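Putative acetyltransferase (Clostridium difficile, PDB 3DSB) probably transfers acyl groups, most likely acetyl from acetyl-CoA, as a member of the GNAT acetyltransferase family, though its natural substrate is not established. Local coordinates at residues Val67-Thr73 with Leu85-Tyr91. Residues are numbered along the deposited sequence.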
loop_
_atom_site.group_PDB
_atom_site.type_symbol
_atom_site.label_atom_id
_atom_site.label_comp_id
_atom_site.label_asym_id
_atom_site.label_seq_id
_atom_site.Cartn_x
_atom_site.Cartn_y
_atom_site.Cartn_z
ATOM N N VAL A 67 -6.964 21.421 13.473
ATOM C CA VAL A 67 -6.851 22.319 12.333
ATOM C C VAL A 67 -6.116 21.688 11.123
ATOM O O VAL A 67 -5.995 22.320 10.074
ATOM C CB VAL A 67 -6.153 23.648 12.705
ATOM C CG1 VAL A 67 -6.893 24.340 13.855
ATOM C CG2 VAL A 67 -4.716 23.410 13.123
ATOM N N ALA A 68 -5.596 20.461 11.284
ATOM C CA ALA A 68 -4.962 19.758 10.151
ATOM C C ALA A 68 -4.861 18.300 10.435
ATOM O O ALA A 68 -4.962 17.872 11.585
ATOM C CB ALA A 68 -3.581 20.323 9.867
ATOM N N GLN A 69 -4.694 17.521 9.362
ATOM C CA GLN A 69 -4.554 16.047 9.511
ATOM C C GLN A 69 -3.581 15.497 8.510
ATOM O O GLN A 69 -3.402 16.063 7.419
ATOM C CB GLN A 69 -5.892 15.335 9.329
ATOM C CG GLN A 69 -6.494 15.462 7.927
ATOM C CD GLN A 69 -6.301 14.165 7.092
ATOM O OE1 GLN A 69 -7.005 13.164 7.299
ATOM N NE2 GLN A 69 -5.387 14.205 6.131
ATOM N N ILE A 70 -2.995 14.362 8.886
ATOM C CA ILE A 70 -2.181 13.587 7.922
ATOM C C ILE A 70 -2.501 12.115 8.165
ATOM O O ILE A 70 -2.699 11.697 9.325
ATOM C CB ILE A 70 -0.650 13.880 8.112
ATOM C CG1 ILE A 70 0.183 13.228 7.014
ATOM C CG2 ILE A 70 -0.162 13.564 9.515
ATOM C CD1 ILE A 70 1.618 13.844 6.842
HETATM N N MSE A 71 -2.593 11.333 7.087
HETATM C CA MSE A 71 -2.980 9.922 7.165
HETATM C C MSE A 71 -1.975 9.059 6.443
HETATM O O MSE A 71 -1.487 9.455 5.373
HETATM C CB MSE A 71 -4.358 9.676 6.545
HETATM C CG MSE A 71 -4.925 8.323 6.899
HETATM SE SE MSE A 71 -4.436 6.881 5.651
HETATM C CE MSE A 71 -5.979 6.996 4.461
ATOM N N TYR A 72 -1.609 7.934 7.046
ATOM C CA TYR A 72 -0.780 6.940 6.344
ATOM C C TYR A 72 -1.294 5.540 6.540
ATOM O O TYR A 72 -1.954 5.235 7.549
ATOM C CB TYR A 72 0.691 6.997 6.751
ATOM C CG TYR A 72 0.973 6.790 8.211
ATOM C CD1 TYR A 72 1.029 5.511 8.773
ATOM C CD2 TYR A 72 1.194 7.880 9.057
ATOM C CE1 TYR A 72 1.303 5.318 10.141
ATOM C CE2 TYR A 72 1.492 7.709 10.384
ATOM C CZ TYR A 72 1.538 6.441 10.939
ATOM O OH TYR A 72 1.853 6.287 12.264
ATOM N N THR A 73 -0.967 4.694 5.564
ATOM C CA THR A 73 -1.214 3.263 5.684
ATOM C C THR A 73 0.136 2.537 5.632
ATOM O O THR A 73 1.177 3.159 5.422
ATOM C CB THR A 73 -2.085 2.756 4.525
ATOM O OG1 THR A 73 -1.442 3.038 3.298
ATOM C CG2 THR A 73 -3.468 3.398 4.489
ATOM N N LEU A 85 5.832 3.027 5.078
ATOM C CA LEU A 85 4.734 3.879 5.443
ATOM C C LEU A 85 4.306 4.673 4.193
ATOM O O LEU A 85 5.180 5.278 3.538
ATOM C CB LEU A 85 5.200 4.774 6.596
ATOM C CG LEU A 85 4.249 5.733 7.288
ATOM C CD1 LEU A 85 4.605 5.841 8.767
ATOM C CD2 LEU A 85 4.282 7.093 6.637
ATOM N N TRP A 86 3.012 4.622 3.846
ATOM C CA TRP A 86 2.520 5.333 2.646
ATOM C C TRP A 86 1.646 6.496 3.099
ATOM O O TRP A 86 0.585 6.293 3.680
ATOM C CB TRP A 86 1.675 4.398 1.769
ATOM C CG TRP A 86 2.461 3.443 0.982
ATOM C CD1 TRP A 86 3.079 2.302 1.419
ATOM C CD2 TRP A 86 2.844 3.606 -0.404
ATOM N NE1 TRP A 86 3.749 1.684 0.360
ATOM C CE2 TRP A 86 3.600 2.455 -0.771
ATOM C CE3 TRP A 86 2.510 4.534 -1.398
ATOM C CZ2 TRP A 86 4.116 2.279 -2.068
ATOM C CZ3 TRP A 86 3.040 4.368 -2.671
ATOM C CH2 TRP A 86 3.809 3.239 -3.003
ATOM N N ILE A 87 2.091 7.722 2.829
ATOM C CA ILE A 87 1.287 8.917 3.190
ATOM C C ILE A 87 0.197 9.045 2.150
ATOM O O ILE A 87 0.506 9.166 0.945
ATOM C CB ILE A 87 2.166 10.198 3.231
ATOM C CG1 ILE A 87 3.230 10.054 4.325
ATOM C CG2 ILE A 87 1.297 11.450 3.430
ATOM C CD1 ILE A 87 4.275 11.158 4.310
ATOM N N GLN A 88 -1.054 9.065 2.587
ATOM C CA GLN A 88 -2.223 9.091 1.700
ATOM C C GLN A 88 -2.914 10.435 1.620
ATOM O O GLN A 88 -3.592 10.727 0.647
ATOM C CB GLN A 88 -3.263 8.037 2.121
ATOM C CG GLN A 88 -2.720 6.620 2.181
ATOM C CD GLN A 88 -2.229 6.043 0.855
ATOM O OE1 GLN A 88 -2.367 6.672 -0.210
ATOM N NE2 GLN A 88 -1.633 4.834 0.925
ATOM N N SER A 89 -2.738 11.285 2.633
ATOM C CA SER A 89 -3.385 12.584 2.622
ATOM C C SER A 89 -2.767 13.529 3.625
ATOM O O SER A 89 -2.312 13.122 4.688
ATOM C CB SER A 89 -4.861 12.430 2.985
ATOM O OG SER A 89 -4.995 11.918 4.313
ATOM N N VAL A 90 -2.795 14.805 3.275
ATOM C CA VAL A 90 -2.457 15.893 4.203
ATOM C C VAL A 90 -3.423 17.037 3.910
ATOM O O VAL A 90 -3.641 17.393 2.754
ATOM C CB VAL A 90 -1.007 16.417 4.005
ATOM C CG1 VAL A 90 -0.643 17.422 5.106
ATOM C CG2 VAL A 90 0.049 15.296 3.907
ATOM N N TYR A 91 -3.966 17.665 4.954
ATOM C CA TYR A 91 -4.882 18.802 4.735
ATOM C C TYR A 91 -4.732 19.756 5.920
ATOM O O TYR A 91 -4.681 19.318 7.095
ATOM C CB TYR A 91 -6.351 18.329 4.689
ATOM C CG TYR A 91 -7.306 19.460 4.382
ATOM C CD1 TYR A 91 -7.476 19.897 3.065
ATOM C CD2 TYR A 91 -8.000 20.120 5.391
ATOM C CE1 TYR A 91 -8.309 20.963 2.767
ATOM C CE2 TYR A 91 -8.858 21.187 5.078
ATOM C CZ TYR A 91 -9.013 21.589 3.766
ATOM O OH TYR A 91 -9.875 22.659 3.476
#
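Six backbone hydrogen bonds zip Val67-Thr73 to Leu85-Tyr91 as an antiparallel pair. At one end Gln69 and Tyr91 bond both ways; at the other, Thr73 and Trp86 do the same. Between them lies a classic beta bulge: Gln88 and Ser89 both face Met71, so Gln88 N bonds to Met71 O (2.8 Å) while Met71 N takes Ser89 O (3.0 Å). The helical-like psi of Gln88 (-23°) makes the kink and puts its side chain on the same face as Ser89. There the m, m rotamer of Gln88 lays the amide along the sheet, and its NE2 donates to OG1 of Thr73 (3.0 Å). Gln69, p at chi1, folds back over the strands so that NE2 reaches Ser89 OG at 2.9 Å, nearly linearly. The selenomethionine at Met71 fits between these two bridges, its CE 3.7 Å from Gln88 CB. Apolar groups fill the reverse face: Ile70 CD1 meets Val90 CG2 at 3.6 Å, and Leu85 sets CD1 squarely over the Tyr72 ring, 3.5 Å from the centroid, a CH-pi contact. Such a bulge in this central hairpin recalls the GNAT fold, where a bulge in the equivalent strand helps shape the acetyl-CoA site. Helix 101-115 packs on the apolar face, Phe102 against Val90 and Phe106 against Ile87, while helix 17-32 lies on the Gln69 and Ser89 side, where Asn24 bonds Gln69 OE1 and Glu30 bonds Tyr91 OH. Strand 56-62 flanks Val67-Thr73, and strand 119-127 flanks Leu85-Tyr91.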